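Side-chain contact in Maltose/maltodextrin transport permease homologue (PDB 6FFL), which probably imports maltose and maltodextrins through an ABC transporter, this chain being its solute-binding domain, crystallised with maltotriose: residues 198-203 / 208-213. Numbering follows the deposited sequence.
Sequences QFILKL and KIIPKE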
loop_
_atom_site.group_PDB
_atom_site.type_symbol
_atom_site.label_atom_id
_atom_site.label_comp_id
_atom_site.label_asym_id
_atom_site.label_seq_id
_atom_site.Cartn_x
_atom_site.Cartn_y
_atom_site.Cartn_z
ATOM N N GLN A 198 -15.516 -15.685 -0.965
ATOM C CA GLN A 198 -16.379 -16.240 -2.003
ATOM C C GLN A 198 -16.549 -15.280 -3.167
ATOM O O GLN A 198 -16.674 -15.730 -4.315
ATOM C CB GLN A 198 -17.741 -16.632 -1.423
ATOM C CG GLN A 198 -17.634 -17.540 -0.202
ATOM C CD GLN A 198 -18.973 -18.053 0.314
ATOM O OE1 GLN A 198 -19.194 -19.264 0.392
ATOM N NE2 GLN A 198 -19.867 -17.134 0.675
ATOM N N PHE A 199 -16.578 -13.974 -2.889
ATOM C CA PHE A 199 -16.734 -12.975 -3.947
ATOM C C PHE A 199 -15.600 -13.076 -4.952
ATOM O O PHE A 199 -15.828 -13.072 -6.169
ATOM C CB PHE A 199 -16.789 -11.574 -3.324
ATOM C CG PHE A 199 -16.849 -10.454 -4.330
ATOM C CD1 PHE A 199 -17.977 -10.265 -5.119
ATOM C CD2 PHE A 199 -15.772 -9.597 -4.482
ATOM C CE1 PHE A 199 -18.028 -9.237 -6.035
ATOM C CE2 PHE A 199 -15.818 -8.566 -5.402
ATOM C CZ PHE A 199 -16.938 -8.385 -6.173
ATOM N N ILE A 200 -14.369 -13.210 -4.465
ATOM C CA ILE A 200 -13.244 -13.273 -5.384
ATOM C C ILE A 200 -13.193 -14.629 -6.083
ATOM O O ILE A 200 -12.861 -14.710 -7.270
ATOM C CB ILE A 200 -11.947 -12.926 -4.638
ATOM C CG1 ILE A 200 -11.910 -11.407 -4.409
ATOM C CG2 ILE A 200 -10.712 -13.374 -5.411
ATOM C CD1 ILE A 200 -10.752 -10.967 -3.615
ATOM N N LEU A 201 -13.560 -15.713 -5.387
ATOM C CA LEU A 201 -13.685 -16.990 -6.083
ATOM C C LEU A 201 -14.698 -16.903 -7.218
ATOM O O LEU A 201 -14.502 -17.492 -8.287
ATOM C CB LEU A 201 -14.086 -18.104 -5.109
ATOM C CG LEU A 201 -13.022 -18.648 -4.169
ATOM C CD1 LEU A 201 -13.674 -19.670 -3.249
ATOM C CD2 LEU A 201 -11.912 -19.301 -4.949
ATOM N N LYS A 202 -15.792 -16.177 -7.000
ATOM C CA LYS A 202 -16.805 -16.050 -8.045
ATOM C C LYS A 202 -16.259 -15.271 -9.235
ATOM O O LYS A 202 -16.490 -15.650 -10.388
ATOM C CB LYS A 202 -18.056 -15.379 -7.468
ATOM C CG LYS A 202 -19.197 -15.135 -8.447
ATOM C CD LYS A 202 -20.422 -14.617 -7.689
ATOM C CE LYS A 202 -21.593 -14.309 -8.613
ATOM N NZ LYS A 202 -21.329 -13.109 -9.455
ATOM N N LEU A 203 -15.526 -14.184 -8.976
ATOM C CA LEU A 203 -14.905 -13.436 -10.070
ATOM C C LEU A 203 -13.982 -14.327 -10.896
ATOM O O LEU A 203 -13.929 -14.206 -12.126
ATOM C CB LEU A 203 -14.122 -12.245 -9.517
ATOM C CG LEU A 203 -14.875 -11.099 -8.835
ATOM C CD1 LEU A 203 -13.905 -10.032 -8.358
ATOM C CD2 LEU A 203 -15.922 -10.503 -9.756
ATOM N N LYS A 208 -15.531 -15.400 -14.357
ATOM C CA LYS A 208 -14.325 -15.596 -15.168
ATOM C C LYS A 208 -13.883 -14.293 -15.830
ATOM O O LYS A 208 -13.586 -14.242 -17.026
ATOM C CB LYS A 208 -14.527 -16.702 -16.208
ATOM C CG LYS A 208 -15.158 -17.984 -15.650
ATOM C CD LYS A 208 -15.953 -18.694 -16.747
ATOM C CE LYS A 208 -15.450 -20.095 -16.985
ATOM N NZ LYS A 208 -15.417 -20.874 -15.724
ATOM N N ILE A 209 -13.817 -13.235 -15.027
ATOM C CA ILE A 209 -13.358 -11.937 -15.507
ATOM C C ILE A 209 -11.979 -11.563 -14.980
ATOM O O ILE A 209 -11.437 -10.531 -15.407
ATOM C CB ILE A 209 -14.376 -10.818 -15.193
ATOM C CG1 ILE A 209 -14.448 -10.513 -13.697
ATOM C CG2 ILE A 209 -15.760 -11.207 -15.700
ATOM C CD1 ILE A 209 -15.139 -9.177 -13.419
ATOM N N ILE A 210 -11.392 -12.356 -14.079
ATOM C CA ILE A 210 -10.018 -12.155 -13.615
ATOM C C ILE A 210 -9.225 -13.424 -13.917
ATOM O O ILE A 210 -9.803 -14.521 -13.954
ATOM C CB ILE A 210 -9.956 -11.813 -12.112
ATOM C CG1 ILE A 210 -10.472 -12.984 -11.269
ATOM C CG2 ILE A 210 -10.732 -10.547 -11.799
ATOM C CD1 ILE A 210 -10.387 -12.740 -9.761
ATOM N N PRO A 211 -7.917 -13.332 -14.139
ATOM C CA PRO A 211 -7.141 -14.525 -14.501
ATOM C C PRO A 211 -7.034 -15.522 -13.355
ATOM O O PRO A 211 -7.131 -15.177 -12.177
ATOM C CB PRO A 211 -5.763 -13.961 -14.866
ATOM C CG PRO A 211 -5.984 -12.475 -15.077
ATOM C CD PRO A 211 -7.106 -12.105 -14.169
ATOM N N LYS A 212 -6.815 -16.791 -13.727
ATOM C CA LYS A 212 -6.632 -17.831 -12.712
ATOM C C LYS A 212 -5.333 -17.645 -11.939
ATOM O O LYS A 212 -5.232 -18.077 -10.784
ATOM C CB LYS A 212 -6.657 -19.213 -13.366
ATOM C CG LYS A 212 -7.953 -19.536 -14.083
ATOM C CD LYS A 212 -9.051 -19.971 -13.120
ATOM C CE LYS A 212 -10.130 -20.758 -13.858
ATOM N NZ LYS A 212 -11.257 -21.173 -12.979
ATOM N N GLU A 213 -4.319 -17.054 -12.568
ATOM C CA GLU A 213 -3.050 -16.739 -11.920
ATOM C C GLU A 213 -2.745 -15.280 -12.202
ATOM O O GLU A 213 -2.676 -14.874 -13.365
ATOM C CB GLU A 213 -1.908 -17.626 -12.430
ATOM C CG GLU A 213 -2.278 -19.090 -12.656
ATOM C CD GLU A 213 -2.274 -19.899 -11.374
ATOM O OE1 GLU A 213 -1.810 -19.372 -10.341
ATOM O OE2 GLU A 213 -2.728 -21.063 -11.401
#
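At the C-terminal end of helix 191-205, Leu203 meets Ile209 and Ile210 of the loop that leads to helix 216-224. The chain turns at Lys208, the first residue to leave helical angles, with positive phi (58°). Ile209 N then donates to Leu203 O at 3.1 Å. This bond ties the loop back to the last turn of the helix. Leu203 O, near the helix end, takes the N-H of a residue six positions on.

Side-chain contacts accompany this bond. A chi1 of 64° places the CG1 branch of Ile210 between its backbone N and carbonyl carbon and turns it to the helix. Ile210 CG1 lies against the Leu203 carbonyl, 3.8 Å from Leu203 O. Beyond it, Ile210 CD1 comes up to Leu203 CB at 3.8 Å. The same methyl rests against the carbonyl oxygen of Ile200, one turn earlier, with Ile210 CD1 to Ile200 O at 4.0 Å. Leu203 CD2 touches Ile209 CD1 at 4.0 Å, the two side chains crossing at a slant.

In this solute-binding fold the turn packs beside strand 157-158, an outer strand of a four-stranded sheet, and Ile209 shares a backbone hydrogen bond with Leu157. Tyr161 touches both Ile200 and Ile210. Lys202 NZ forms a salt bridge with Asp207, and Lys208 NZ is hydrogen-bonded to Asp205 O.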